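Local coordinates for protein ZmpA Glycopeptidase (Clostridium perfringens, PDB 6XSX) that is a multidomain glycopeptidase whose M60 metalloprotease module, the part modelled here, probably cleaves the peptide backbone of glycosylated proteins, at residues Leu187-Tyr199 / Gly261-Val273. Sequence-based numbering, arbitrary orientation.
Sequences LVNVTATYALNWY and GFNKAEQGGALGV
Gln267 reaches across to the start of helix 192-199 and hands its OE1 to two donors of Thr191. The backbone N-H of Thr191 arrives nearly straight and almost in line with the carbonyl, N to OE1 3.0 Å. Thr191 OG1 donates in the carbonyl plane, on a lone pair, 2.9 Å from the same OE1. The other half of the amide is held too: Gln267 NE2 gives a bond to Lys264 O and another to a water, so the rotation of the group is fixed. On its way there the extended side chain lies across Tyr194, whose ring carries Gln267 CB over its centre, 3.5 Å from the centroid, with the amide tilted 30° to the ring.

One turn further along, Leu271 pushes as a knob into the hole formed by Tyr194, Ala195, Trp198 and Tyr199. Its CD1 lies 3.7 Å from Ala195 CA, and CD2 turns to Val190 CG2 and the Tyr199 hydroxyl. Trp198 holds CG anti to its own N (chi1 -173°), which lays one indole face over helix 267-272, the five-membered ring over Gly268 CA and the six-membered ring over Leu271 CB. The two helices cross at -64°. Both follow strands of the mixed sheet in the M60 peptidase module, 186-190 and 259-262, with strand 240-244 between them. Where strand 186-190 runs past helix 267-272, Val190 CG1 meets Phe262 CZ at 3.8 Å, and Val188 CG1 packs on Ala270 CB. Phe262 also lies near, without touching, the HExxH residues His281, Glu282 and His285, probably the family's zinc-binding motif, though no metal is bound to them here.

Thr191 OG1 has a second task, accepting from Tyr194 N as N-cap of its helix. Farther out, Thr209 OG1 bonds both Tyr199 OH and Leu271 O, linking the two helices from outside both segments.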
# COMPACT_ATOMS: atom_id res chain seq x y z
N LEU A 187 1.51 8.01 -12.27
CA LEU A 187 2.72 8.63 -12.79
C LEU A 187 3.92 8.05 -12.04
O LEU A 187 3.91 7.93 -10.81
CB LEU A 187 2.64 10.16 -12.63
CG LEU A 187 3.96 10.93 -12.82
CD1 LEU A 187 4.56 10.67 -14.20
CD2 LEU A 187 3.76 12.43 -12.60
N VAL A 188 4.93 7.64 -12.81
CA VAL A 188 6.23 7.28 -12.27
C VAL A 188 7.25 8.27 -12.81
O VAL A 188 7.46 8.35 -14.02
CB VAL A 188 6.60 5.82 -12.62
CG1 VAL A 188 8.05 5.49 -12.25
CG2 VAL A 188 5.65 4.81 -11.99
N ASN A 189 7.88 9.02 -11.89
CA ASN A 189 8.79 10.10 -12.19
C ASN A 189 10.18 9.74 -11.67
O ASN A 189 10.35 9.59 -10.46
CB ASN A 189 8.29 11.40 -11.55
CG ASN A 189 9.30 12.53 -11.57
OD1 ASN A 189 10.02 12.74 -10.58
ND2 ASN A 189 9.36 13.26 -12.67
N VAL A 190 11.15 9.61 -12.59
CA VAL A 190 12.53 9.25 -12.29
C VAL A 190 13.45 10.11 -13.17
O VAL A 190 12.97 10.97 -13.91
CB VAL A 190 12.81 7.76 -12.57
CG1 VAL A 190 12.11 6.83 -11.59
CG2 VAL A 190 12.49 7.38 -14.01
N THR A 191 14.77 9.87 -13.10
CA THR A 191 15.70 10.56 -13.99
C THR A 191 15.77 9.83 -15.33
O THR A 191 15.57 8.62 -15.39
CB THR A 191 17.14 10.65 -13.44
OG1 THR A 191 17.74 9.35 -13.36
CG2 THR A 191 17.25 11.37 -12.11
N ALA A 192 16.10 10.59 -16.38
CA ALA A 192 16.25 10.04 -17.73
C ALA A 192 17.47 9.12 -17.80
O ALA A 192 17.41 8.07 -18.45
CB ALA A 192 16.34 11.16 -18.74
N THR A 193 18.56 9.52 -17.15
CA THR A 193 19.82 8.81 -17.20
C THR A 193 19.67 7.42 -16.57
O THR A 193 20.15 6.43 -17.12
CB THR A 193 20.96 9.62 -16.58
OG1 THR A 193 20.56 9.94 -15.25
CG2 THR A 193 21.26 10.90 -17.32
N TYR A 194 18.97 7.37 -15.43
CA TYR A 194 18.72 6.10 -14.76
C TYR A 194 17.75 5.25 -15.57
O TYR A 194 17.99 4.06 -15.79
CB TYR A 194 18.24 6.32 -13.32
CG TYR A 194 18.13 5.04 -12.53
CD1 TYR A 194 17.12 4.12 -12.80
CD2 TYR A 194 19.04 4.74 -11.54
CE1 TYR A 194 17.02 2.94 -12.09
CE2 TYR A 194 18.95 3.56 -10.81
CZ TYR A 194 17.93 2.66 -11.09
OH TYR A 194 17.83 1.49 -10.39
N ALA A 195 16.64 5.86 -16.02
CA ALA A 195 15.63 5.14 -16.77
C ALA A 195 16.24 4.44 -17.98
O ALA A 195 15.95 3.28 -18.24
CB ALA A 195 14.52 6.07 -17.19
N LEU A 196 17.10 5.15 -18.73
CA LEU A 196 17.63 4.61 -19.97
C LEU A 196 18.53 3.40 -19.68
O LEU A 196 18.42 2.38 -20.35
CB LEU A 196 18.36 5.70 -20.77
CG LEU A 196 19.11 5.22 -22.01
CD1 LEU A 196 18.16 4.56 -23.02
CD2 LEU A 196 19.87 6.36 -22.66
N ASN A 197 19.37 3.53 -18.64
CA ASN A 197 20.27 2.48 -18.19
C ASN A 197 19.49 1.26 -17.72
O ASN A 197 19.84 0.13 -18.04
CB ASN A 197 21.20 2.97 -17.08
CG ASN A 197 22.45 3.67 -17.57
OD1 ASN A 197 22.74 3.68 -18.77
ND2 ASN A 197 23.19 4.28 -16.65
N TRP A 198 18.42 1.50 -16.95
CA TRP A 198 17.68 0.42 -16.30
C TRP A 198 16.91 -0.42 -17.32
O TRP A 198 16.96 -1.65 -17.27
CB TRP A 198 16.76 0.97 -15.20
CG TRP A 198 16.11 -0.10 -14.37
CD1 TRP A 198 16.60 -0.64 -13.22
CD2 TRP A 198 14.86 -0.77 -14.64
NE1 TRP A 198 15.74 -1.58 -12.75
CE2 TRP A 198 14.66 -1.69 -13.59
CE3 TRP A 198 13.89 -0.67 -15.64
CZ2 TRP A 198 13.53 -2.51 -13.52
CZ3 TRP A 198 12.76 -1.46 -15.56
CH2 TRP A 198 12.59 -2.38 -14.52
N TYR A 199 16.21 0.23 -18.25
CA TYR A 199 15.48 -0.47 -19.30
C TYR A 199 16.44 -1.32 -20.13
O TYR A 199 16.16 -2.49 -20.38
CB TYR A 199 14.64 0.50 -20.14
CG TYR A 199 13.41 1.06 -19.46
CD1 TYR A 199 12.40 0.23 -18.98
CD2 TYR A 199 13.25 2.43 -19.30
CE1 TYR A 199 11.28 0.74 -18.35
CE2 TYR A 199 12.12 2.96 -18.67
CZ TYR A 199 11.14 2.11 -18.19
OH TYR A 199 10.04 2.63 -17.57
N GLY A 261 7.15 8.95 -2.34
CA GLY A 261 8.51 9.40 -2.59
C GLY A 261 9.47 8.23 -2.38
O GLY A 261 9.25 7.42 -1.49
N PHE A 262 10.49 8.13 -3.25
CA PHE A 262 11.53 7.12 -3.12
C PHE A 262 12.87 7.80 -3.41
O PHE A 262 12.91 8.79 -4.14
CB PHE A 262 11.28 5.94 -4.07
CG PHE A 262 11.05 6.34 -5.51
CD1 PHE A 262 12.11 6.73 -6.32
CD2 PHE A 262 9.76 6.37 -6.04
CE1 PHE A 262 11.88 7.14 -7.63
CE2 PHE A 262 9.54 6.75 -7.36
CZ PHE A 262 10.60 7.15 -8.15
N ASN A 263 13.95 7.26 -2.85
CA ASN A 263 15.27 7.85 -3.00
C ASN A 263 15.91 7.35 -4.29
O ASN A 263 15.37 6.46 -4.95
CB ASN A 263 16.13 7.58 -1.76
CG ASN A 263 17.13 8.68 -1.44
OD1 ASN A 263 17.45 9.53 -2.28
ND2 ASN A 263 17.62 8.67 -0.21
N LYS A 264 17.10 7.89 -4.60
CA LYS A 264 17.82 7.69 -5.85
C LYS A 264 17.99 6.20 -6.16
O LYS A 264 17.80 5.78 -7.30
CB LYS A 264 19.20 8.35 -5.78
CG LYS A 264 19.95 8.44 -7.10
CD LYS A 264 21.44 8.74 -6.97
CE LYS A 264 21.75 10.22 -6.92
NZ LYS A 264 23.14 10.47 -6.45
N ALA A 265 18.39 5.42 -5.14
CA ALA A 265 18.77 4.04 -5.36
C ALA A 265 17.54 3.19 -5.68
O ALA A 265 17.67 2.06 -6.13
CB ALA A 265 19.52 3.49 -4.16
N GLU A 266 16.34 3.74 -5.45
CA GLU A 266 15.12 2.97 -5.57
C GLU A 266 14.41 3.26 -6.90
O GLU A 266 13.27 2.83 -7.10
CB GLU A 266 14.21 3.21 -4.35
CG GLU A 266 14.56 2.35 -3.15
CD GLU A 266 15.86 2.76 -2.48
OE1 GLU A 266 16.00 3.95 -2.13
OE2 GLU A 266 16.75 1.91 -2.35
N GLN A 267 15.08 3.97 -7.82
CA GLN A 267 14.49 4.30 -9.11
C GLN A 267 14.12 3.03 -9.87
O GLN A 267 13.07 2.98 -10.50
CB GLN A 267 15.40 5.21 -9.95
CG GLN A 267 15.47 6.65 -9.42
CD GLN A 267 16.48 7.46 -10.20
OE1 GLN A 267 16.16 8.06 -11.23
NE2 GLN A 267 17.71 7.48 -9.70
N GLY A 268 15.00 2.01 -9.79
CA GLY A 268 14.73 0.72 -10.41
C GLY A 268 13.51 0.01 -9.83
O GLY A 268 12.72 -0.59 -10.57
N GLY A 269 13.35 0.08 -8.50
CA GLY A 269 12.14 -0.41 -7.84
C GLY A 269 10.89 0.25 -8.42
O GLY A 269 9.87 -0.41 -8.66
N ALA A 270 10.98 1.57 -8.66
CA ALA A 270 9.87 2.36 -9.18
C ALA A 270 9.52 1.90 -10.60
O ALA A 270 8.34 1.69 -10.90
CB ALA A 270 10.22 3.83 -9.13
N LEU A 271 10.53 1.78 -11.46
CA LEU A 271 10.34 1.43 -12.86
C LEU A 271 9.88 -0.02 -12.99
O LEU A 271 9.10 -0.34 -13.88
CB LEU A 271 11.65 1.68 -13.62
CG LEU A 271 12.01 3.16 -13.82
CD1 LEU A 271 13.40 3.32 -14.41
CD2 LEU A 271 10.98 3.85 -14.72
N GLY A 272 10.38 -0.87 -12.09
CA GLY A 272 9.98 -2.27 -12.02
C GLY A 272 8.63 -2.47 -11.35
O GLY A 272 8.07 -3.55 -11.41
N VAL A 273 8.09 -1.40 -10.73
CA VAL A 273 6.82 -1.48 -10.02
C VAL A 273 6.92 -2.53 -8.90
O VAL A 273 6.08 -3.42 -8.77
CB VAL A 273 5.63 -1.72 -10.97
CG1 VAL A 273 4.30 -1.50 -10.26
CG2 VAL A 273 5.70 -0.81 -12.19
O HOH W 1 19.83 9.06 -10.71
O HOH W 2 19.38 1.38 -8.12